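Local structure of bifunctional pinoresinol-lariciresinol reductase 1 (Thuja plicata, 1QYD) at residues 41-44 / 45-49; 131-134 / 135-139; 271-274 / 275-279. The protein reduces pinoresinol to lariciresinol and, for one enantiomer, onward to secoisolariciresinol in lignan biosynthesis, taking hydride from NADPH. All coordinates share one frame; numbering follows the deposited sequence.

All three contacts are local, made between side chains a turn or so apart. Contacts 1 and 2 each lie at the start of a helix; contact 3 spans one short helix and the turn out of it. Contact 1 lies on the surface on helix 43-53, whereas contact 2, on helix 133-147, and contact 3, on helix 272-275, are buried. The centres of contacts 2 and 3 are about 15 Å apart; those of contacts 1 and 3 are about 35 Å apart, on opposite sides of the chain's centre. Chemistry follows place: side chains laid along the carbonyls of a first helical turn in contact 1, an inferred catalytic lysine beside a threonine in contact 2, aromatic packing in contact 3.

Contact 1: 41-44 / 45-49; sequences SNID and KVQML
Gln47 turns its CG anti to its own carbonyl carbon (chi1 -77°) and then runs extended, which lays the chain over the carbonyl of Ile43 and beside the Ile43 side chain. The two side chains point the same way, with Ile43 CG2 4.1 Å from Gln47 CD, and Gln47 CG is 3.3 Å from Ile43 O. This is the first turn of helix 43-53, the crossover helix between strands 31-34 and 58-60 in a beta-alpha-beta unit of the Rossmann-type domain, with Asn42 at the N-cap position. Asn42 O receives Val46 N at 3.1 Å in a fairly straight bond (162°), and Val46 CG2 covers the same oxygen at 3.2 Å. Gln47 N binds Ile43 O at 2.9 Å. Val46 also leans on Val39 of the preceding loop.

Lys45 crosses the Asn42 side chain at about a right angle, the two CB atoms 3.8 Å apart. Its chain bends at chi2 (-92°) and again near the end, turning away from the helix start, and NZ is hydrogen-bonded to Glu38 O. The Lys45 side chain touches Thr13 and Arg36; all three residues are inferred to bind NADP(+), consistent with a place probably near the adenosine 2'-phosphate. The next helical bond is weak: Met48 N stands 3.5 Å from Asp44 O, and Met48 CB is also 3.5 Å from that oxygen.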
loop_
_atom_site.group_PDB
_atom_site.type_symbol
_atom_site.label_atom_id
_atom_site.label_comp_id
_atom_site.label_asym_id
_atom_site.label_seq_id
_atom_site.Cartn_x
_atom_site.Cartn_y
_atom_site.Cartn_z
ATOM N N SER A 41 21.894 9.854 -6.906
ATOM C CA SER A 41 21.866 11.215 -6.396
ATOM C C SER A 41 21.916 11.301 -4.867
ATOM O O SER A 41 21.931 12.393 -4.273
ATOM C CB SER A 41 20.623 11.934 -6.969
ATOM O OG SER A 41 20.809 12.244 -8.351
ATOM N N ASN A 42 22.054 10.149 -4.197
ATOM C CA ASN A 42 22.085 10.244 -2.773
ATOM C C ASN A 42 23.468 10.104 -2.241
ATOM O O ASN A 42 23.918 9.044 -1.808
ATOM C CB ASN A 42 21.197 9.196 -2.151
ATOM C CG ASN A 42 20.470 9.813 -0.968
ATOM O OD1 ASN A 42 19.248 9.863 -0.963
ATOM N ND2 ASN A 42 21.159 10.322 0.048
ATOM N N ILE A 43 24.063 11.291 -2.203
ATOM C CA ILE A 43 25.416 11.465 -1.692
ATOM C C ILE A 43 25.426 11.195 -0.212
ATOM O O ILE A 43 26.431 10.802 0.370
ATOM C CB ILE A 43 25.988 12.899 -1.854
ATOM C CG1 ILE A 43 25.287 13.760 -2.870
ATOM C CG2 ILE A 43 27.410 12.746 -2.378
ATOM C CD1 ILE A 43 23.901 14.292 -2.501
ATOM N N ASP A 44 24.257 11.424 0.380
ATOM C CA ASP A 44 24.041 11.352 1.812
ATOM C C ASP A 44 24.080 9.943 2.369
ATOM O O ASP A 44 24.770 9.631 3.351
ATOM C CB ASP A 44 22.699 12.021 2.113
ATOM C CG ASP A 44 22.558 13.463 1.614
ATOM O OD1 ASP A 44 21.994 13.667 0.527
ATOM O OD2 ASP A 44 23.012 14.367 2.324
ATOM N N LYS A 45 23.302 9.113 1.677
ATOM C CA LYS A 45 23.262 7.687 1.885
ATOM C C LYS A 45 24.663 7.119 1.596
ATOM O O LYS A 45 25.229 6.422 2.437
ATOM C CB LYS A 45 22.180 7.191 0.941
ATOM C CG LYS A 45 21.724 5.737 0.963
ATOM C CD LYS A 45 22.463 4.804 -0.009
ATOM C CE LYS A 45 21.769 3.442 -0.177
ATOM N NZ LYS A 45 20.409 3.613 -0.665
ATOM N N VAL A 46 25.313 7.492 0.478
ATOM C CA VAL A 46 26.614 6.942 0.134
ATOM C C VAL A 46 27.699 7.287 1.140
ATOM O O VAL A 46 28.419 6.386 1.586
ATOM C CB VAL A 46 27.001 7.418 -1.317
ATOM C CG1 VAL A 46 28.432 7.051 -1.688
ATOM C CG2 VAL A 46 26.068 6.716 -2.318
ATOM N N GLN A 47 27.804 8.544 1.579
ATOM C CA GLN A 47 28.903 8.975 2.454
ATOM C C GLN A 47 28.848 8.400 3.835
ATOM O O GLN A 47 29.841 8.415 4.554
ATOM C CB GLN A 47 28.937 10.513 2.563
ATOM C CG GLN A 47 29.525 11.263 1.352
ATOM C CD GLN A 47 29.229 12.760 1.244
ATOM O OE1 GLN A 47 30.011 13.529 0.675
ATOM N NE2 GLN A 47 28.075 13.221 1.740
ATOM N N MET A 48 27.651 7.899 4.149
ATOM C CA MET A 48 27.350 7.237 5.402
ATOM C C MET A 48 27.797 5.829 5.179
ATOM O O MET A 48 28.471 5.281 6.034
ATOM C CB MET A 48 25.872 7.264 5.672
ATOM C CG MET A 48 25.437 6.775 7.049
ATOM S SD MET A 48 26.405 7.434 8.441
ATOM C CE MET A 48 25.363 8.723 9.092
ATOM N N LEU A 49 27.444 5.191 4.068
ATOM C CA LEU A 49 27.999 3.879 3.751
ATOM C C LEU A 49 29.525 3.912 3.769
ATOM O O LEU A 49 30.157 3.111 4.460
ATOM C CB LEU A 49 27.511 3.478 2.399
ATOM C CG LEU A 49 26.058 3.161 2.334
ATOM C CD1 LEU A 49 25.607 3.198 0.912
ATOM C CD2 LEU A 49 25.816 1.831 2.961
#

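Contact 2: 131-134 / 135-139; sequences GSIT and FIDKR
The ring of Phe135 carries Thr134 CG2 on one face, 4.2 Å above the plane and displaced toward the rim, while Gly131 O approaches obliquely, 3.4 Å from Phe135 CE1. The Phe135 side chain also touches Met119 and comes within about 5 Å of that of His271, an inferred substrate-binding residue. A second flat group, the guanidinium of Arg139, lies with one face over Phe135 O and with Ile136 CD1 at its edge; Arg139 NE is hydrogen-bonded to Pro121 O.

Thr134 and Lys138 stand side by side and point the same way. Thr134 swings CG2 anti to its backbone N, with OG1 beside that nitrogen (chi1 -68°), which puts the methyl between the Phe135 ring and the end of the lysine, 3.7 Å from Lys138 NZ. Lys138, extended beyond CG, passes its CG within 3.2 Å of Thr134 O. The inferred proton acceptor on helix 133-147, Lys138 probably corresponds to the lysine of the Tyr-x-x-x-Lys motif of short-chain dehydrogenases/reductases, with Thr134 at the position of the tyrosine.

Backbone bonds hold this turn. Asp137 N meets Ile133 O at 2.7 Å, nearly straight (170°) and almost head-on to the carbonyl, and Lys138 N binds Thr134 O at 3.1 Å. Ser132 O takes Ile136 N, with Phe135 N as a weak second donor. Ile133 CD1 packs 3.5 Å from Asp137 OD1, while Asp137 OD2 is hydrogen-bonded to Ser90 OG in a neighbouring loop.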
loop_
_atom_site.group_PDB
_atom_site.type_symbol
_atom_site.label_atom_id
_atom_site.label_comp_id
_atom_site.label_asym_id
_atom_site.label_seq_id
_atom_site.Cartn_x
_atom_site.Cartn_y
_atom_site.Cartn_z
ATOM N N GLY A 131 -3.460 4.233 9.517
ATOM C CA GLY A 131 -2.221 3.801 10.174
ATOM C C GLY A 131 -2.252 2.481 10.941
ATOM O O GLY A 131 -1.344 2.145 11.698
ATOM N N SER A 132 -3.350 1.755 10.750
ATOM C CA SER A 132 -3.568 0.381 11.152
ATOM C C SER A 132 -2.805 -0.551 10.172
ATOM O O SER A 132 -2.498 -1.686 10.526
ATOM C CB SER A 132 -5.074 0.202 11.122
ATOM O OG SER A 132 -5.442 -1.100 11.508
ATOM N N ILE A 133 -2.485 -0.081 8.940
ATOM C CA ILE A 133 -1.706 -0.711 7.859
ATOM C C ILE A 133 -0.301 -1.136 8.259
ATOM O O ILE A 133 0.179 -2.203 7.902
ATOM C CB ILE A 133 -1.710 0.316 6.694
ATOM C CG1 ILE A 133 -2.532 -0.317 5.587
ATOM C CG2 ILE A 133 -0.325 0.734 6.198
ATOM C CD1 ILE A 133 -1.860 -1.433 4.733
ATOM N N THR A 134 0.386 -0.307 9.027
ATOM C CA THR A 134 1.726 -0.585 9.495
ATOM C C THR A 134 1.723 -1.880 10.287
ATOM O O THR A 134 2.571 -2.753 10.086
ATOM C CB THR A 134 2.163 0.626 10.352
ATOM O OG1 THR A 134 2.288 1.699 9.427
ATOM C CG2 THR A 134 3.458 0.454 11.108
ATOM N N PHE A 135 0.715 -2.026 11.158
ATOM C CA PHE A 135 0.692 -3.179 12.027
ATOM C C PHE A 135 0.159 -4.353 11.236
ATOM O O PHE A 135 0.516 -5.488 11.548
ATOM C CB PHE A 135 -0.159 -2.851 13.283
ATOM C CG PHE A 135 0.330 -1.571 13.977
ATOM C CD1 PHE A 135 -0.502 -0.436 14.016
ATOM C CD2 PHE A 135 1.632 -1.492 14.499
ATOM C CE1 PHE A 135 -0.031 0.760 14.557
ATOM C CE2 PHE A 135 2.087 -0.282 15.037
ATOM C CZ PHE A 135 1.257 0.838 15.063
ATOM N N ILE A 136 -0.643 -4.110 10.189
ATOM C CA ILE A 136 -1.088 -5.167 9.288
ATOM C C ILE A 136 0.128 -5.745 8.531
ATOM O O ILE A 136 0.349 -6.965 8.503
ATOM C CB ILE A 136 -2.071 -4.609 8.265
ATOM C CG1 ILE A 136 -3.352 -4.171 8.915
ATOM C CG2 ILE A 136 -2.334 -5.683 7.222
ATOM C CD1 ILE A 136 -4.155 -5.321 9.545
ATOM N N ASP A 137 0.914 -4.840 7.905
ATOM C CA ASP A 137 2.064 -5.179 7.098
ATOM C C ASP A 137 3.079 -6.010 7.820
ATOM O O ASP A 137 3.357 -7.125 7.400
ATOM C CB ASP A 137 2.732 -3.930 6.619
ATOM C CG ASP A 137 2.067 -3.147 5.488
ATOM O OD1 ASP A 137 1.015 -3.484 4.914
ATOM O OD2 ASP A 137 2.668 -2.135 5.194
ATOM N N LYS A 138 3.599 -5.475 8.916
ATOM C CA LYS A 138 4.540 -6.146 9.812
ATOM C C LYS A 138 4.068 -7.483 10.364
ATOM O O LYS A 138 4.858 -8.235 10.923
ATOM C CB LYS A 138 4.852 -5.252 11.014
ATOM C CG LYS A 138 5.505 -3.909 10.718
ATOM C CD LYS A 138 5.685 -3.054 11.964
ATOM C CE LYS A 138 6.470 -1.791 11.613
ATOM N NZ LYS A 138 6.504 -0.858 12.725
ATOM N N ARG A 139 2.776 -7.796 10.299
ATOM C CA ARG A 139 2.294 -9.065 10.786
ATOM C C ARG A 139 2.469 -10.114 9.698
ATOM O O ARG A 139 2.896 -11.232 9.979
ATOM C CB ARG A 139 0.806 -8.960 11.203
ATOM C CG ARG A 139 0.596 -8.641 12.687
ATOM C CD ARG A 139 -0.840 -8.894 13.105
ATOM N NE ARG A 139 -1.404 -7.769 13.835
ATOM C CZ ARG A 139 -2.256 -6.890 13.263
ATOM N NH1 ARG A 139 -2.643 -6.976 11.990
ATOM N NH2 ARG A 139 -2.771 -5.906 13.989
#

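Contact 3: 271-274 / 275-279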
loop_
_atom_site.group_PDB
_atom_site.type_symbol
_atom_site.label_atom_id
_atom_site.label_comp_id
_atom_site.label_asym_id
_atom_site.label_seq_id
_atom_site.Cartn_x
_atom_site.Cartn_y
_atom_site.Cartn_z
ATOM N N HIS A 271 -2.079 6.562 16.170
ATOM C CA HIS A 271 -0.801 5.915 16.374
ATOM C C HIS A 271 -0.424 6.774 17.553
ATOM O O HIS A 271 -0.344 6.309 18.676
ATOM C CB HIS A 271 0.043 6.127 15.109
ATOM C CG HIS A 271 1.541 6.299 15.219
ATOM N ND1 HIS A 271 2.217 7.259 14.607
ATOM C CD2 HIS A 271 2.415 5.506 15.915
ATOM C CE1 HIS A 271 3.477 7.066 14.909
ATOM N NE2 HIS A 271 3.596 6.014 15.694
ATOM N N LEU A 272 -0.314 8.074 17.323
ATOM C CA LEU A 272 -0.141 9.046 18.381
ATOM C C LEU A 272 -1.376 9.030 19.265
ATOM O O LEU A 272 -1.364 9.467 20.413
ATOM C CB LEU A 272 0.032 10.366 17.724
ATOM C CG LEU A 272 0.284 11.598 18.507
ATOM C CD1 LEU A 272 1.622 11.548 19.190
ATOM C CD2 LEU A 272 0.258 12.749 17.531
ATOM N N TYR A 273 -2.466 8.532 18.684
ATOM C CA TYR A 273 -3.707 8.367 19.385
ATOM C C TYR A 273 -3.794 6.962 19.983
ATOM O O TYR A 273 -4.586 6.734 20.889
ATOM C CB TYR A 273 -4.835 8.708 18.385
ATOM C CG TYR A 273 -4.972 10.235 18.121
ATOM C CD1 TYR A 273 -6.173 10.896 18.435
ATOM C CD2 TYR A 273 -3.913 11.019 17.627
ATOM C CE1 TYR A 273 -6.319 12.281 18.272
ATOM C CE2 TYR A 273 -4.046 12.409 17.464
ATOM C CZ TYR A 273 -5.250 13.034 17.790
ATOM O OH TYR A 273 -5.386 14.411 17.663
ATOM N N GLN A 274 -2.973 5.988 19.571
ATOM C CA GLN A 274 -2.925 4.677 20.210
ATOM C C GLN A 274 -1.925 4.764 21.349
ATOM O O GLN A 274 -2.122 4.110 22.362
ATOM C CB GLN A 274 -2.440 3.607 19.262
ATOM C CG GLN A 274 -2.976 3.630 17.834
ATOM C CD GLN A 274 -4.411 3.206 17.554
ATOM O OE1 GLN A 274 -5.069 2.457 18.285
ATOM N NE2 GLN A 274 -4.918 3.665 16.416
ATOM N N ILE A 275 -0.817 5.516 21.195
ATOM C CA ILE A 275 0.179 5.848 22.230
ATOM C C ILE A 275 -0.409 6.630 23.458
ATOM O O ILE A 275 -0.320 6.201 24.619
ATOM C CB ILE A 275 1.334 6.710 21.595
ATOM C CG1 ILE A 275 2.078 5.963 20.545
ATOM C CG2 ILE A 275 2.390 7.041 22.624
ATOM C CD1 ILE A 275 3.099 6.883 19.836
ATOM N N PHE A 276 -1.016 7.812 23.228
ATOM C CA PHE A 276 -1.506 8.674 24.305
ATOM C C PHE A 276 -3.042 8.796 24.359
ATOM O O PHE A 276 -3.559 9.917 24.293
ATOM C CB PHE A 276 -0.884 10.114 24.170
ATOM C CG PHE A 276 0.622 10.267 23.904
ATOM C CD1 PHE A 276 1.540 10.099 24.929
ATOM C CD2 PHE A 276 1.079 10.578 22.611
ATOM C CE1 PHE A 276 2.905 10.241 24.669
ATOM C CE2 PHE A 276 2.447 10.720 22.346
ATOM C CZ PHE A 276 3.364 10.553 23.381
ATOM N N PHE A 277 -3.799 7.675 24.450
ATOM C CA PHE A 277 -5.257 7.615 24.615
ATOM C C PHE A 277 -5.785 6.228 24.959
ATOM O O PHE A 277 -6.623 6.107 25.865
ATOM C CB PHE A 277 -6.061 7.990 23.389
ATOM C CG PHE A 277 -6.313 9.468 23.206
ATOM C CD1 PHE A 277 -5.822 10.111 22.057
ATOM C CD2 PHE A 277 -7.009 10.186 24.187
ATOM C CE1 PHE A 277 -6.019 11.475 21.891
ATOM C CE2 PHE A 277 -7.202 11.556 24.005
ATOM C CZ PHE A 277 -6.708 12.197 22.863
ATOM N N ARG A 278 -5.403 5.209 24.148
ATOM C CA ARG A 278 -5.728 3.798 24.363
ATOM C C ARG A 278 -4.511 3.129 24.999
ATOM O O ARG A 278 -4.544 1.970 25.425
ATOM C CB ARG A 278 -6.078 3.073 23.040
ATOM C CG ARG A 278 -7.569 2.924 22.657
ATOM C CD ARG A 278 -8.369 4.242 22.471
ATOM N NE ARG A 278 -7.772 5.142 21.485
ATOM C CZ ARG A 278 -8.394 6.121 20.798
ATOM N NH1 ARG A 278 -9.695 6.418 20.936
ATOM N NH2 ARG A 278 -7.657 6.823 19.925
ATOM N N GLY A 279 -3.400 3.872 25.066
ATOM C CA GLY A 279 -2.201 3.484 25.790
ATOM C C GLY A 279 -1.485 2.205 25.418
ATOM O O GLY A 279 -0.913 1.599 26.314
#
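Ile275 and Phe276 pack back against His271 and Leu272 in the tight, regular half of this contact. Ile275 N points almost straight at His271 O, 2.7 Å away at 173°, and Gln274 N gives the same oxygen a second bond, so the carbonyl at the N-cap of helix 272-275 is gripped twice. Ile275 turns CG1 beside its own backbone N, which sets that atom 3.1 Å from His271 O. The Phe276 ring is held at two places: Ile275 CG2 sits over the centre of one face, and Leu272 CD1 comes in at the edge, 3.4 Å from Phe276 CE2. Met159 of strand 159-160 and Phe164 of helix 161-164 close over this half.

The other half is an irregular turn, where the chain leaves the helix at Phe276 and where Phe277 and Arg278 are partly exposed to solvent. The Tyr273 and Phe277 rings lie side by side but oblique, their centroids 5.3 Å apart and their planes at 41°; the closest atoms are Tyr273 CD1 and Phe277 CE1, at 3.5 Å. Arg278, bent at chi2 and chi3, curls back with Phe277 CB over one face of its guanidinium, and NH2 binds Tyr273 O at 3.2 Å.

The backbone of His271, inferred to bind substrate, is held by two bonds to its oxygen, whereas the imidazole has a weak bond from ND1 to Val268 O. At Tyr273 O, where the helical pattern breaks off, a charged N-H donor steps in from well above the carbonyl plane, which suggests a modest bond.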